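Local coordinates for protein glutathione s-transferase III (Zea mays, PDB 1AW9) that probably conjugates reduced glutathione to hydrophobic electrophiles, some herbicides among them, as a phi-class glutathione transferase that works as a homodimer, at residues Ala196-Arg200 with Pro201-Lys205; Glu100-Ser103 with His104-Pro108; Asp159-Thr162 with Leu163-Asn167; Lys94-Val97 with Trp98-Val101. All coordinates share one frame; numbering follows the deposited sequence.

Contact 1. Residues Ala196-Arg200 with Pro201-Lys205; sequences AIVAR and PAFQK
R200 and Q204 make the main hydrogen bond of this helix-to-helix turn. R200 is the N-cap of the helix that starts at P201, and its carbonyl O accepts from Q204 N at 2.9 Å, with the donor nearly in line with the C=O. The side chain of Q204 adds a second, weaker link. It folds back at chi2 (-51°), and Q204 NE2 reaches V198 O at 2.6 Å with a badly bent N-H, so the carboxamide holds the last turn of the preceding helix only loosely.

The apolar part belongs to F203. With its CG set opposite the backbone N (chi1 -161°), the ring swings back over the end of the first helix. F203 CB lies 3.5 Å from I197 O, F203 CD2 comes within 3.7 Å of V198 CA, and the same CD2 meets the V198 methyl CG1 at 4.1 Å, the two side chains passing at a slant. Trading this phenylalanine for an alanine would probably open a gap beside V198 CA and CG1 and against A169.

Charge is carried by R200, whose chain bends at chi2 and chi3 and turns away from the following helix. NH1 forms a salt bridge with E23, and the guanidinium also makes a cation-pi contact with F161.

The bend thus joins helix 188-199 to helix 201-209. A202, F203 and K205 pack on helix 12-23 of the thioredoxin-like domain, while I197 and F203 both rest against A169 at the start of helix 169-176.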
ATOM      1  N   ALA A 196      29.474  22.140   7.435  1.00 21.70           N
ATOM      2  CA  ALA A 196      30.881  21.806   7.546  1.00 23.37           C
ATOM      3  C   ALA A 196      31.253  20.814   6.436  1.00 26.50           C
ATOM      4  O   ALA A 196      32.324  20.926   5.835  1.00 28.42           O
ATOM      5  CB  ALA A 196      31.174  21.201   8.886  1.00 18.70           C
ATOM      6  N   ILE A 197      30.380  19.845   6.142  1.00 28.22           N
ATOM      7  CA  ILE A 197      30.670  18.826   5.101  1.00 28.39           C
ATOM      8  C   ILE A 197      30.787  19.435   3.698  1.00 29.52           C
ATOM      9  O   ILE A 197      31.609  19.010   2.897  1.00 31.20           O
ATOM     10  CB  ILE A 197      29.597  17.667   5.061  1.00 26.64           C
ATOM     11  CG1 ILE A 197      29.552  16.924   6.398  1.00 27.10           C
ATOM     12  CG2 ILE A 197      29.900  16.687   3.921  1.00 26.04           C
ATOM     13  CD1 ILE A 197      28.476  15.847   6.475  1.00 26.95           C
ATOM     14  N   VAL A 198      29.915  20.385   3.387  1.00 31.34           N
ATOM     15  CA  VAL A 198      29.931  21.030   2.077  1.00 32.21           C
ATOM     16  C   VAL A 198      31.206  21.830   1.882  1.00 33.77           C
ATOM     17  O   VAL A 198      31.657  21.968   0.762  1.00 35.35           O
ATOM     18  CB  VAL A 198      28.746  21.997   1.862  1.00 31.10           C
ATOM     19  CG1 VAL A 198      28.234  21.903   0.421  1.00 32.17           C
ATOM     20  CG2 VAL A 198      27.656  21.682   2.778  1.00 30.47           C
ATOM     21  N   ALA A 199      31.730  22.404   2.967  1.00 34.04           N
ATOM     22  CA  ALA A 199      32.960  23.201   2.957  1.00 33.48           C
ATOM     23  C   ALA A 199      34.200  22.394   2.594  1.00 33.10           C
ATOM     24  O   ALA A 199      35.201  22.963   2.156  1.00 33.80           O
ATOM     25  CB  ALA A 199      33.174  23.883   4.328  1.00 34.11           C
ATOM     26  N   ARG A 200      34.136  21.079   2.778  1.00 32.31           N
ATOM     27  CA  ARG A 200      35.266  20.216   2.472  1.00 30.77           C
ATOM     28  C   ARG A 200      35.665  20.315   0.993  1.00 31.90           C
ATOM     29  O   ARG A 200      34.828  20.178   0.092  1.00 31.73           O
ATOM     30  CB  ARG A 200      34.928  18.780   2.807  1.00 29.59           C
ATOM     31  CG  ARG A 200      34.732  18.517   4.245  1.00 29.20           C
ATOM     32  CD  ARG A 200      35.193  17.102   4.529  1.00 31.18           C
ATOM     33  NE  ARG A 200      36.085  17.069   5.686  1.00 34.52           N
ATOM     34  CZ  ARG A 200      37.114  16.246   5.834  1.00 33.31           C
ATOM     35  NH1 ARG A 200      37.424  15.363   4.898  1.00 33.44           N
ATOM     36  NH2 ARG A 200      37.799  16.275   6.961  1.00 37.38           N
ATOM     37  N   PRO A 201      36.970  20.505   0.722  1.00 31.54           N
ATOM     38  CA  PRO A 201      37.528  20.623  -0.630  1.00 29.85           C
ATOM     39  C   PRO A 201      37.141  19.427  -1.499  1.00 27.39           C
ATOM     40  O   PRO A 201      36.725  19.601  -2.643  1.00 26.45           O
ATOM     41  CB  PRO A 201      39.037  20.611  -0.372  1.00 31.36           C
ATOM     42  CG  PRO A 201      39.160  21.192   0.985  1.00 32.01           C
ATOM     43  CD  PRO A 201      38.048  20.505   1.723  1.00 32.33           C
ATOM     44  N   ALA A 202      37.299  18.216  -0.950  1.00 26.30           N
ATOM     45  CA  ALA A 202      36.962  16.982  -1.666  1.00 26.14           C
ATOM     46  C   ALA A 202      35.499  17.020  -2.087  1.00 27.11           C
ATOM     47  O   ALA A 202      35.153  16.735  -3.257  1.00 25.98           O
ATOM     48  CB  ALA A 202      37.215  15.775  -0.795  1.00 22.78           C
ATOM     49  N   PHE A 203      34.643  17.422  -1.147  1.00 25.78           N
ATOM     50  CA  PHE A 203      33.241  17.483  -1.462  1.00 25.63           C
ATOM     51  C   PHE A 203      32.951  18.480  -2.538  1.00 26.93           C
ATOM     52  O   PHE A 203      32.105  18.235  -3.384  1.00 28.43           O
ATOM     53  CB  PHE A 203      32.367  17.745  -0.250  1.00 26.06           C
ATOM     54  CG  PHE A 203      30.944  17.355  -0.491  1.00 28.08           C
ATOM     55  CD1 PHE A 203      30.631  16.051  -0.892  1.00 27.92           C
ATOM     56  CD2 PHE A 203      29.937  18.289  -0.440  1.00 28.54           C
ATOM     57  CE1 PHE A 203      29.339  15.699  -1.245  1.00 28.93           C
ATOM     58  CE2 PHE A 203      28.632  17.950  -0.792  1.00 29.95           C
ATOM     59  CZ  PHE A 203      28.332  16.655  -1.197  1.00 29.93           C
ATOM     60  N   GLN A 204      33.684  19.590  -2.534  1.00 29.74           N
ATOM     61  CA  GLN A 204      33.528  20.654  -3.526  1.00 30.48           C
ATOM     62  C   GLN A 204      33.766  20.126  -4.911  1.00 31.09           C
ATOM     63  O   GLN A 204      33.074  20.509  -5.864  1.00 30.22           O
ATOM     64  CB  GLN A 204      34.518  21.778  -3.248  1.00 33.97           C
ATOM     65  CG  GLN A 204      34.062  22.678  -2.135  1.00 39.49           C
ATOM     66  CD  GLN A 204      32.652  23.135  -2.401  1.00 44.78           C
ATOM     67  OE1 GLN A 204      32.429  24.004  -3.247  1.00 50.00           O
ATOM     68  NE2 GLN A 204      31.678  22.488  -1.762  1.00 46.94           N
ATOM     69  N   LYS A 205      34.752  19.235  -4.999  1.00 31.96           N
ATOM     70  CA  LYS A 205      35.154  18.587  -6.248  1.00 33.88           C
ATOM     71  C   LYS A 205      34.009  17.696  -6.716  1.00 32.85           C
ATOM     72  O   LYS A 205      33.524  17.808  -7.856  1.00 32.25           O
ATOM     73  CB  LYS A 205      36.416  17.734  -6.006  1.00 37.53           C
ATOM     74  CG  LYS A 205      37.294  17.404  -7.243  1.00 42.01           C
ATOM     75  CD  LYS A 205      38.472  16.447  -6.891  1.00 45.37           C
ATOM     76  CE  LYS A 205      39.252  16.915  -5.632  1.00 48.53           C
ATOM     77  NZ  LYS A 205      40.117  15.841  -5.007  1.00 48.76           N
TER

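Contact 2. Residues Glu100-Ser103 with His104-Pro108; sequences EVES and HHFYP
H104 turns its side chain back along the helix toward E100. H104 CB lies 3.5 Å from E100 O, the carbonyl that also receives H104 N at 2.8 Å. Beyond CG the ring lies with one face under S103 CB, a CH-pi contact 4.2 Å from the centroid and almost over its centre. At the tip NE2 points to E100 OE1 from the ring edge, a weak, poorly angled bond whose oxygen is not securely placed.

The main chain widens into a pi-type turn. V101 O accepts two donors, H105 N at 2.7 Å and F106 N at 3.2 Å, and Y107 N reaches E102 O at 2.7 Å. P108 has no N-H to offer, and the helix kinks there, P108 CD sitting 3.3 Å from S103 O.

H105 faces the second subunit, its NE2 bonding Q53 and its ring stacking on F51 of that chain, with a cadmium ion about 3 Å from the H105 side chain. Y107 OH bonds N13, a glutathione-binding residue by similarity, and E102 pairs with R68 of the same chain. This middle part of helix 92-122 sits against helix 129-152 through V101, H105 and F106, with F106 also touching Y171 and L172 of helix 169-176.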
ATOM      1  N   GLU A 100      25.789   2.177  10.468  1.00 11.45           N
ATOM      2  CA  GLU A 100      24.550   1.444  10.386  1.00 11.17           C
ATOM      3  C   GLU A 100      23.322   2.374  10.502  1.00 13.13           C
ATOM      4  O   GLU A 100      22.301   2.175   9.811  1.00 14.25           O
ATOM      5  CB  GLU A 100      24.537   0.393  11.465  1.00 13.70           C
ATOM      6  CG  GLU A 100      25.274  -0.793  11.058  1.00 19.92           C
ATOM      7  CD  GLU A 100      24.545  -1.508   9.909  1.00 23.50           C
ATOM      8  OE1 GLU A 100      23.469  -2.101  10.170  1.00 25.28           O
ATOM      9  OE2 GLU A 100      25.030  -1.467   8.756  1.00 22.04           O
ATOM     10  N   VAL A 101      23.391   3.380  11.376  1.00 11.20           N
ATOM     11  CA  VAL A 101      22.270   4.310  11.505  1.00 11.13           C
ATOM     12  C   VAL A 101      21.966   4.942  10.138  1.00 10.55           C
ATOM     13  O   VAL A 101      20.804   5.055   9.739  1.00 10.97           O
ATOM     14  CB  VAL A 101      22.537   5.411  12.579  1.00 10.06           C
ATOM     15  CG1 VAL A 101      21.453   6.475  12.534  1.00  9.55           C
ATOM     16  CG2 VAL A 101      22.563   4.788  13.949  1.00  8.23           C
ATOM     17  N   GLU A 102      23.010   5.323   9.410  1.00 10.50           N
ATOM     18  CA  GLU A 102      22.855   5.942   8.093  1.00 11.49           C
ATOM     19  C   GLU A 102      22.183   4.979   7.113  1.00 12.48           C
ATOM     20  O   GLU A 102      21.310   5.372   6.339  1.00 11.85           O
ATOM     21  CB  GLU A 102      24.221   6.373   7.536  1.00  9.30           C
ATOM     22  CG  GLU A 102      24.205   7.070   6.159  1.00 11.47           C
ATOM     23  CD  GLU A 102      24.253   6.106   4.957  1.00 14.20           C
ATOM     24  OE1 GLU A 102      25.063   5.172   4.970  1.00 19.05           O
ATOM     25  OE2 GLU A 102      23.484   6.269   3.986  1.00 15.03           O
ATOM     26  N   SER A 103      22.584   3.716   7.191  1.00 12.68           N
ATOM     27  CA  SER A 103      22.117   2.656   6.330  1.00 12.64           C
ATOM     28  C   SER A 103      20.680   2.285   6.607  1.00 13.07           C
ATOM     29  O   SER A 103      19.904   2.086   5.667  1.00 12.90           O
ATOM     30  CB  SER A 103      22.999   1.443   6.586  1.00 13.97           C
ATOM     31  OG  SER A 103      23.024   0.564   5.493  1.00 22.33           O
ATOM     32  N   HIS A 104      20.327   2.207   7.887  1.00 12.04           N
ATOM     33  CA  HIS A 104      18.990   1.814   8.282  1.00 16.05           C
ATOM     34  C   HIS A 104      17.996   2.862   8.685  1.00 15.81           C
ATOM     35  O   HIS A 104      16.804   2.557   8.777  1.00 16.76           O
ATOM     36  CB  HIS A 104      19.071   0.778   9.373  1.00 19.53           C
ATOM     37  CG  HIS A 104      19.815  -0.429   8.937  1.00 28.56           C
ATOM     38  ND1 HIS A 104      19.543  -1.057   7.735  1.00 31.00           N
ATOM     39  CD2 HIS A 104      20.904  -1.042   9.450  1.00 31.09           C
ATOM     40  CE1 HIS A 104      20.440  -2.001   7.523  1.00 31.97           C
ATOM     41  NE2 HIS A 104      21.281  -2.014   8.546  1.00 35.05           N
ATOM     42  N   HIS A 105      18.446   4.072   8.970  1.00 13.06           N
ATOM     43  CA  HIS A 105      17.517   5.114   9.373  1.00 12.83           C
ATOM     44  C   HIS A 105      17.487   6.329   8.529  1.00 12.39           C
ATOM     45  O   HIS A 105      16.428   6.907   8.313  1.00 15.34           O
ATOM     46  CB  HIS A 105      17.787   5.533  10.794  1.00 12.44           C
ATOM     47  CG  HIS A 105      17.468   4.469  11.750  1.00 15.24           C
ATOM     48  ND1 HIS A 105      18.415   3.575  12.194  1.00 16.69           N
ATOM     49  CD2 HIS A 105      16.286   4.065  12.263  1.00 17.60           C
ATOM     50  CE1 HIS A 105      17.825   2.664  12.940  1.00 20.40           C
ATOM     51  NE2 HIS A 105      16.531   2.937  12.997  1.00 18.49           N
ATOM     52  N   PHE A 106      18.643   6.748   8.075  1.00 11.76           N
ATOM     53  CA  PHE A 106      18.724   7.937   7.262  1.00 10.93           C
ATOM     54  C   PHE A 106      18.419   7.587   5.811  1.00 11.74           C
ATOM     55  O   PHE A 106      17.450   8.094   5.226  1.00 12.22           O
ATOM     56  CB  PHE A 106      20.120   8.581   7.430  1.00  8.96           C
ATOM     57  CG  PHE A 106      20.332   9.804   6.585  1.00  7.84           C
ATOM     58  CD1 PHE A 106      19.898  11.057   7.018  1.00  8.02           C
ATOM     59  CD2 PHE A 106      20.904   9.702   5.322  1.00  8.36           C
ATOM     60  CE1 PHE A 106      20.017  12.190   6.195  1.00  7.72           C
ATOM     61  CE2 PHE A 106      21.030  10.832   4.490  1.00 11.04           C
ATOM     62  CZ  PHE A 106      20.578  12.074   4.934  1.00  7.33           C
ATOM     63  N   TYR A 107      19.190   6.672   5.262  1.00 10.77           N
ATOM     64  CA  TYR A 107      18.992   6.328   3.861  1.00 12.67           C
ATOM     65  C   TYR A 107      17.564   5.941   3.458  1.00 12.13           C
ATOM     66  O   TYR A 107      16.965   6.595   2.596  1.00 13.19           O
ATOM     67  CB  TYR A 107      19.991   5.239   3.402  1.00 13.07           C
ATOM     68  CG  TYR A 107      19.823   4.878   1.942  1.00 13.63           C
ATOM     69  CD1 TYR A 107      20.161   5.787   0.956  1.00 17.21           C
ATOM     70  CD2 TYR A 107      19.258   3.674   1.568  1.00 15.81           C
ATOM     71  CE1 TYR A 107      19.927   5.520  -0.391  1.00 22.06           C
ATOM     72  CE2 TYR A 107      19.010   3.380   0.203  1.00 18.83           C
ATOM     73  CZ  TYR A 107      19.348   4.318  -0.781  1.00 22.57           C
ATOM     74  OH  TYR A 107      19.106   4.118  -2.151  1.00 27.13           O
ATOM     75  N   PRO A 108      16.965   4.948   4.143  1.00 13.17           N
ATOM     76  CA  PRO A 108      15.602   4.548   3.779  1.00 12.64           C
ATOM     77  C   PRO A 108      14.545   5.637   3.821  1.00 11.52           C
ATOM     78  O   PRO A 108      13.474   5.472   3.286  1.00 13.33           O
ATOM     79  CB  PRO A 108      15.294   3.414   4.752  1.00 12.71           C
ATOM     80  CG  PRO A 108      16.674   2.933   5.175  1.00 13.86           C
ATOM     81  CD  PRO A 108      17.381   4.246   5.370  1.00 10.18           C
TER

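Contact 3. Residues Asp159-Thr162 with Leu163-Asn167; sequences DEFT and LADAN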
ATOM      1  N   ASP A 159      35.441  13.821  17.198  1.00 32.18           N
ATOM      2  CA  ASP A 159      36.068  15.067  16.812  1.00 33.66           C
ATOM      3  C   ASP A 159      36.401  15.189  15.352  1.00 33.24           C
ATOM      4  O   ASP A 159      36.512  16.296  14.819  1.00 32.95           O
ATOM      5  CB  ASP A 159      37.373  15.252  17.592  1.00 40.51           C
ATOM      6  CG  ASP A 159      37.155  15.427  19.085  1.00 45.45           C
ATOM      7  OD1 ASP A 159      36.472  16.397  19.469  1.00 49.86           O
ATOM      8  OD2 ASP A 159      37.682  14.607  19.875  1.00 49.67           O
ATOM      9  N   GLU A 160      36.612  14.058  14.703  1.00 33.33           N
ATOM     10  CA  GLU A 160      37.003  14.079  13.302  1.00 32.65           C
ATOM     11  C   GLU A 160      35.998  13.526  12.332  1.00 29.93           C
ATOM     12  O   GLU A 160      35.149  12.714  12.692  1.00 29.52           O
ATOM     13  CB  GLU A 160      38.328  13.344  13.118  1.00 38.37           C
ATOM     14  CG  GLU A 160      38.452  12.064  13.938  1.00 46.29           C
ATOM     15  CD  GLU A 160      39.404  12.216  15.116  1.00 51.32           C
ATOM     16  OE1 GLU A 160      40.328  13.071  15.027  1.00 55.03           O
ATOM     17  OE2 GLU A 160      39.224  11.485  16.125  1.00 52.56           O
ATOM     18  N   PHE A 161      36.125  13.989  11.096  1.00 25.95           N
ATOM     19  CA  PHE A 161      35.291  13.592   9.987  1.00 24.01           C
ATOM     20  C   PHE A 161      35.732  12.174   9.591  1.00 25.66           C
ATOM     21  O   PHE A 161      36.928  11.907   9.416  1.00 25.88           O
ATOM     22  CB  PHE A 161      35.490  14.599   8.855  1.00 20.31           C
ATOM     23  CG  PHE A 161      34.836  14.220   7.570  1.00 19.50           C
ATOM     24  CD1 PHE A 161      35.512  13.433   6.635  1.00 16.53           C
ATOM     25  CD2 PHE A 161      33.585  14.729   7.242  1.00 18.35           C
ATOM     26  CE1 PHE A 161      34.964  13.171   5.401  1.00 18.95           C
ATOM     27  CE2 PHE A 161      33.013  14.471   5.984  1.00 18.18           C
ATOM     28  CZ  PHE A 161      33.700  13.698   5.067  1.00 18.66           C
ATOM     29  N   THR A 162      34.774  11.251   9.563  1.00 22.96           N
ATOM     30  CA  THR A 162      35.077   9.881   9.218  1.00 21.18           C
ATOM     31  C   THR A 162      34.163   9.420   8.095  1.00 21.21           C
ATOM     32  O   THR A 162      33.417  10.219   7.510  1.00 19.02           O
ATOM     33  CB  THR A 162      34.924   8.915  10.441  1.00 21.94           C
ATOM     34  OG1 THR A 162      33.565   8.918  10.895  1.00 22.14           O
ATOM     35  CG2 THR A 162      35.843   9.331  11.594  1.00 20.88           C
ATOM     36  N   LEU A 163      34.260   8.126   7.778  1.00 20.73           N
ATOM     37  CA  LEU A 163      33.460   7.487   6.748  1.00 16.83           C
ATOM     38  C   LEU A 163      31.969   7.672   7.083  1.00 15.11           C
ATOM     39  O   LEU A 163      31.147   7.920   6.194  1.00 16.02           O
ATOM     40  CB  LEU A 163      33.821   6.005   6.692  1.00 14.83           C
ATOM     41  CG  LEU A 163      33.185   5.149   5.587  1.00 14.74           C
ATOM     42  CD1 LEU A 163      33.619   5.649   4.200  1.00 15.35           C
ATOM     43  CD2 LEU A 163      33.569   3.692   5.800  1.00 12.63           C
ATOM     44  N   ALA A 164      31.635   7.570   8.363  1.00 13.80           N
ATOM     45  CA  ALA A 164      30.257   7.737   8.811  1.00 14.62           C
ATOM     46  C   ALA A 164      29.640   9.030   8.274  1.00 15.87           C
ATOM     47  O   ALA A 164      28.515   8.998   7.765  1.00 16.71           O
ATOM     48  CB  ALA A 164      30.169   7.688  10.343  1.00 10.00           C
ATOM     49  N   ASP A 165      30.384  10.141   8.294  1.00 16.69           N
ATOM     50  CA  ASP A 165      29.836  11.424   7.803  1.00 16.38           C
ATOM     51  C   ASP A 165      29.780  11.494   6.286  1.00 17.69           C
ATOM     52  O   ASP A 165      28.805  11.995   5.722  1.00 18.91           O
ATOM     53  CB  ASP A 165      30.633  12.639   8.327  1.00 14.05           C
ATOM     54  CG  ASP A 165      30.939  12.544   9.811  1.00 15.80           C
ATOM     55  OD1 ASP A 165      31.952  11.932  10.137  1.00 20.94           O
ATOM     56  OD2 ASP A 165      30.175  13.018  10.673  1.00 15.67           O
ATOM     57  N   ALA A 166      30.822  10.974   5.639  1.00 16.79           N
ATOM     58  CA  ALA A 166      30.950  11.031   4.199  1.00 15.94           C
ATOM     59  C   ALA A 166      29.823  10.277   3.477  1.00 17.55           C
ATOM     60  O   ALA A 166      29.368  10.703   2.402  1.00 15.58           O
ATOM     61  CB  ALA A 166      32.347  10.491   3.779  1.00 16.17           C
ATOM     62  N   ASN A 167      29.371   9.176   4.089  1.00 16.42           N
ATOM     63  CA  ASN A 167      28.302   8.346   3.526  1.00 16.56           C
ATOM     64  C   ASN A 167      26.965   9.084   3.466  1.00 16.58           C
ATOM     65  O   ASN A 167      26.075   8.709   2.702  1.00 17.14           O
ATOM     66  CB  ASN A 167      28.173   7.030   4.305  1.00 14.95           C
ATOM     67  CG  ASN A 167      29.125   5.943   3.785  1.00 16.98           C
ATOM     68  OD1 ASN A 167      29.779   6.111   2.752  1.00 18.80           O
ATOM     69  ND2 ASN A 167      29.155   4.815   4.456  1.00 15.75           N
TER
HETATM   70  O   HOH W   1      32.873  11.013  12.539  1.00 19.68           O
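T162 and D165 meet where an extended strip of chain runs into a short helix. The T162 carbonyl starts the helical bonding: its O accepts A166 N at 3.3 Å, in the carbonyl plane, and more weakly D165 N. In return, T162 N points straight back at D165 OD1, 3.0 Å away with an N-H angle of 177°, meeting the anti side of the carboxylate slightly out of its plane.

The T162 hydroxyl sits between its own backbone N and carbonyl carbon (chi1 62°), which turns OG1 over the helix start. There T162 OG1 accepts a long, weak bond from A164 N at 3.5 Å. T162 OG1 also donates to a water 2.8 Å away, and this water gives its own hydrogens to D165 OD1 at 2.7 Å and E160 O at 2.8 Å, locking hydroxyl, carboxylate and loop carbonyl together. D165 OD2 is held by W193 NE1 and L156 N. With donors at both oxygens, the buried carboxylate probably keeps its charge.

F161 lies on the apolar side. Its ring slides past D165 in the opposite direction, F161 CD2 3.8 Å from D165 CB, and F161 CZ reaches the A166 methyl CB at 3.7 Å. The far side of this phenylalanine meets R200 in a cation-pi contact.

T162 and D165 make a capping box, in which the D165 carboxylate caps T162 N while T162 OG1 caps A164 N, weakly; the apolar contact from the residue before the cap to the fourth one after it is a hydrophobic staple. This pairing at the N-terminus of the buried helix is a known local motif in the all-helical domain of glutathione transferases.

Contact 4. Residues Lys94-Val97 with Trp98-Val101; sequences KLEV and WLEV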
ATOM      1  N   LYS A  94      31.282   4.326  18.209  1.00 27.39           N
ATOM      2  CA  LYS A  94      30.464   5.323  17.537  1.00 25.15           C
ATOM      3  C   LYS A  94      30.559   5.206  16.026  1.00 25.51           C
ATOM      4  O   LYS A  94      29.564   5.362  15.303  1.00 24.81           O
ATOM      5  CB  LYS A  94      30.877   6.728  17.936  1.00 24.26           C
ATOM      6  CG  LYS A  94      30.491   7.111  19.332  1.00 27.61           C
ATOM      7  CD  LYS A  94      30.848   8.567  19.622  1.00 28.98           C
ATOM      8  CE  LYS A  94      30.421   8.966  21.012  1.00 29.71           C
ATOM      9  NZ  LYS A  94      30.991  10.305  21.309  1.00 34.23           N
ATOM     10  N   LEU A  95      31.762   4.966  15.529  1.00 24.96           N
ATOM     11  CA  LEU A  95      31.921   4.854  14.105  1.00 25.46           C
ATOM     12  C   LEU A  95      31.059   3.724  13.495  1.00 25.77           C
ATOM     13  O   LEU A  95      30.424   3.934  12.471  1.00 25.39           O
ATOM     14  CB  LEU A  95      33.372   4.654  13.748  1.00 26.41           C
ATOM     15  CG  LEU A  95      33.556   4.606  12.231  1.00 29.94           C
ATOM     16  CD1 LEU A  95      33.150   5.926  11.575  1.00 31.08           C
ATOM     17  CD2 LEU A  95      34.982   4.285  11.928  1.00 31.68           C
ATOM     18  N   GLU A  96      31.040   2.543  14.118  1.00 24.64           N
ATOM     19  CA  GLU A  96      30.267   1.406  13.610  1.00 23.14           C
ATOM     20  C   GLU A  96      28.746   1.630  13.763  1.00 22.61           C
ATOM     21  O   GLU A  96      27.964   1.278  12.871  1.00 23.06           O
ATOM     22  CB  GLU A  96      30.685   0.105  14.298  1.00 21.63           C
ATOM     23  CG  GLU A  96      32.156  -0.249  14.167  1.00 23.96           C
ATOM     24  CD  GLU A  96      32.602  -0.587  12.758  1.00 25.31           C
ATOM     25  OE1 GLU A  96      31.773  -0.663  11.820  1.00 25.49           O
ATOM     26  OE2 GLU A  96      33.818  -0.772  12.598  1.00 28.00           O
ATOM     27  N   VAL A  97      28.341   2.218  14.889  1.00 19.57           N
ATOM     28  CA  VAL A  97      26.947   2.510  15.142  1.00 15.24           C
ATOM     29  C   VAL A  97      26.395   3.510  14.128  1.00 14.86           C
ATOM     30  O   VAL A  97      25.393   3.234  13.511  1.00 15.52           O
ATOM     31  CB  VAL A  97      26.761   3.008  16.567  1.00 15.05           C
ATOM     32  CG1 VAL A  97      25.378   3.541  16.753  1.00 13.86           C
ATOM     33  CG2 VAL A  97      26.990   1.851  17.538  1.00 10.56           C
ATOM     34  N   TRP A  98      27.089   4.616  13.871  1.00 13.33           N
ATOM     35  CA  TRP A  98      26.593   5.609  12.930  1.00 14.14           C
ATOM     36  C   TRP A  98      26.649   5.242  11.465  1.00 13.70           C
ATOM     37  O   TRP A  98      26.009   5.925  10.642  1.00 15.02           O
ATOM     38  CB  TRP A  98      27.204   6.998  13.174  1.00 13.14           C
ATOM     39  CG  TRP A  98      26.675   7.530  14.433  1.00 14.27           C
ATOM     40  CD1 TRP A  98      27.174   7.288  15.679  1.00 14.79           C
ATOM     41  CD2 TRP A  98      25.413   8.162  14.625  1.00 14.02           C
ATOM     42  NE1 TRP A  98      26.281   7.679  16.631  1.00 17.01           N
ATOM     43  CE2 TRP A  98      25.188   8.234  16.015  1.00 15.30           C
ATOM     44  CE3 TRP A  98      24.434   8.655  13.759  1.00 15.51           C
ATOM     45  CZ2 TRP A  98      24.018   8.790  16.574  1.00 16.41           C
ATOM     46  CZ3 TRP A  98      23.265   9.205  14.312  1.00 14.94           C
ATOM     47  CH2 TRP A  98      23.073   9.266  15.707  1.00 15.09           C
ATOM     48  N   LEU A  99      27.412   4.197  11.129  1.00 12.91           N
ATOM     49  CA  LEU A  99      27.514   3.683   9.739  1.00 12.42           C
ATOM     50  C   LEU A  99      26.238   2.922   9.471  1.00  9.77           C
ATOM     51  O   LEU A  99      25.725   2.952   8.369  1.00 10.28           O
ATOM     52  CB  LEU A  99      28.706   2.740   9.543  1.00  8.56           C
ATOM     53  CG  LEU A  99      30.048   3.427   9.314  1.00 11.72           C
ATOM     54  CD1 LEU A  99      31.219   2.437   9.531  1.00 10.65           C
ATOM     55  CD2 LEU A  99      30.080   4.108   7.939  1.00 11.26           C
ATOM     56  N   GLU A 100      25.789   2.177  10.468  1.00 11.45           N
ATOM     57  CA  GLU A 100      24.550   1.444  10.386  1.00 11.17           C
ATOM     58  C   GLU A 100      23.322   2.374  10.502  1.00 13.13           C
ATOM     59  O   GLU A 100      22.301   2.175   9.811  1.00 14.25           O
ATOM     60  CB  GLU A 100      24.537   0.393  11.465  1.00 13.70           C
ATOM     61  CG  GLU A 100      25.274  -0.793  11.058  1.00 19.92           C
ATOM     62  CD  GLU A 100      24.545  -1.508   9.909  1.00 23.50           C
ATOM     63  OE1 GLU A 100      23.469  -2.101  10.170  1.00 25.28           O
ATOM     64  OE2 GLU A 100      25.030  -1.467   8.756  1.00 22.04           O
ATOM     65  N   VAL A 101      23.391   3.380  11.376  1.00 11.20           N
ATOM     66  CA  VAL A 101      22.270   4.310  11.505  1.00 11.13           C
ATOM     67  C   VAL A 101      21.966   4.942  10.138  1.00 10.55           C
ATOM     68  O   VAL A 101      20.804   5.055   9.739  1.00 10.97           O
ATOM     69  CB  VAL A 101      22.537   5.411  12.579  1.00 10.06           C
ATOM     70  CG1 VAL A 101      21.453   6.475  12.534  1.00  9.55           C
ATOM     71  CG2 VAL A 101      22.563   4.788  13.949  1.00  8.23           C
TER
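W98 N donates to K94 O at 3.0 Å, nearly straight. Its CG stands opposite its own carbonyl carbon (chi1 -70°), bringing the indole back along the helix. There W98 CD1 is 3.1 Å from K94 O at the ring edge, V97 CG1 lies over one face, and V101 CG2 stands over a face near the rim. H149 stacks on the indole and Y146 meets it edge-to-face, so an alanine here would probably leave both rings without their partner and the valine methyls facing a gap.

L99 N is bonded only weakly, to L95 O and E96 O, but its side chain folds back tightly on L95, L99 CG 3.2 Å from L95 O and L99 CD1 4.2 Å from L95 CG. E96 OE1 approaches L99 CD1 at 3.9 Å.

E100 N makes a long, weak bond to E96 O. V101 closes the turn more firmly, its N 2.9 Å from V97 O and its methyl CG2 4.2 Å from V97 CG1.

Apolar contacts carry most of the turn: L95 and L99 pack on helix 163-166, V97 on F65 and V101 on F51 of the second subunit. The buried acid among them, E96, is paired by R72 of its own chain, which probably keeps it ionised.

In the fold
Along the chain contact 4 comes first, on the early turns of helix 92-122, and contact 2 continues it directly, the two sharing E100 and V101 and both reaching the second subunit. Contact 3 follows at the start of helix 163-166, and contact 1 comes last, at the bend between helices 188-199 and 201-209. All four are local, so none closes a long loop, nests or crosses. They still meet in space: T162 packs on L95 and A164 on L95 and L99 of contact 4, N167 touches E102 of contact 2, F161 meets R200 and I197 of contact 1, and D165 meets I197. Contact 3 therefore links the dimer-facing helix with the C-terminal bend.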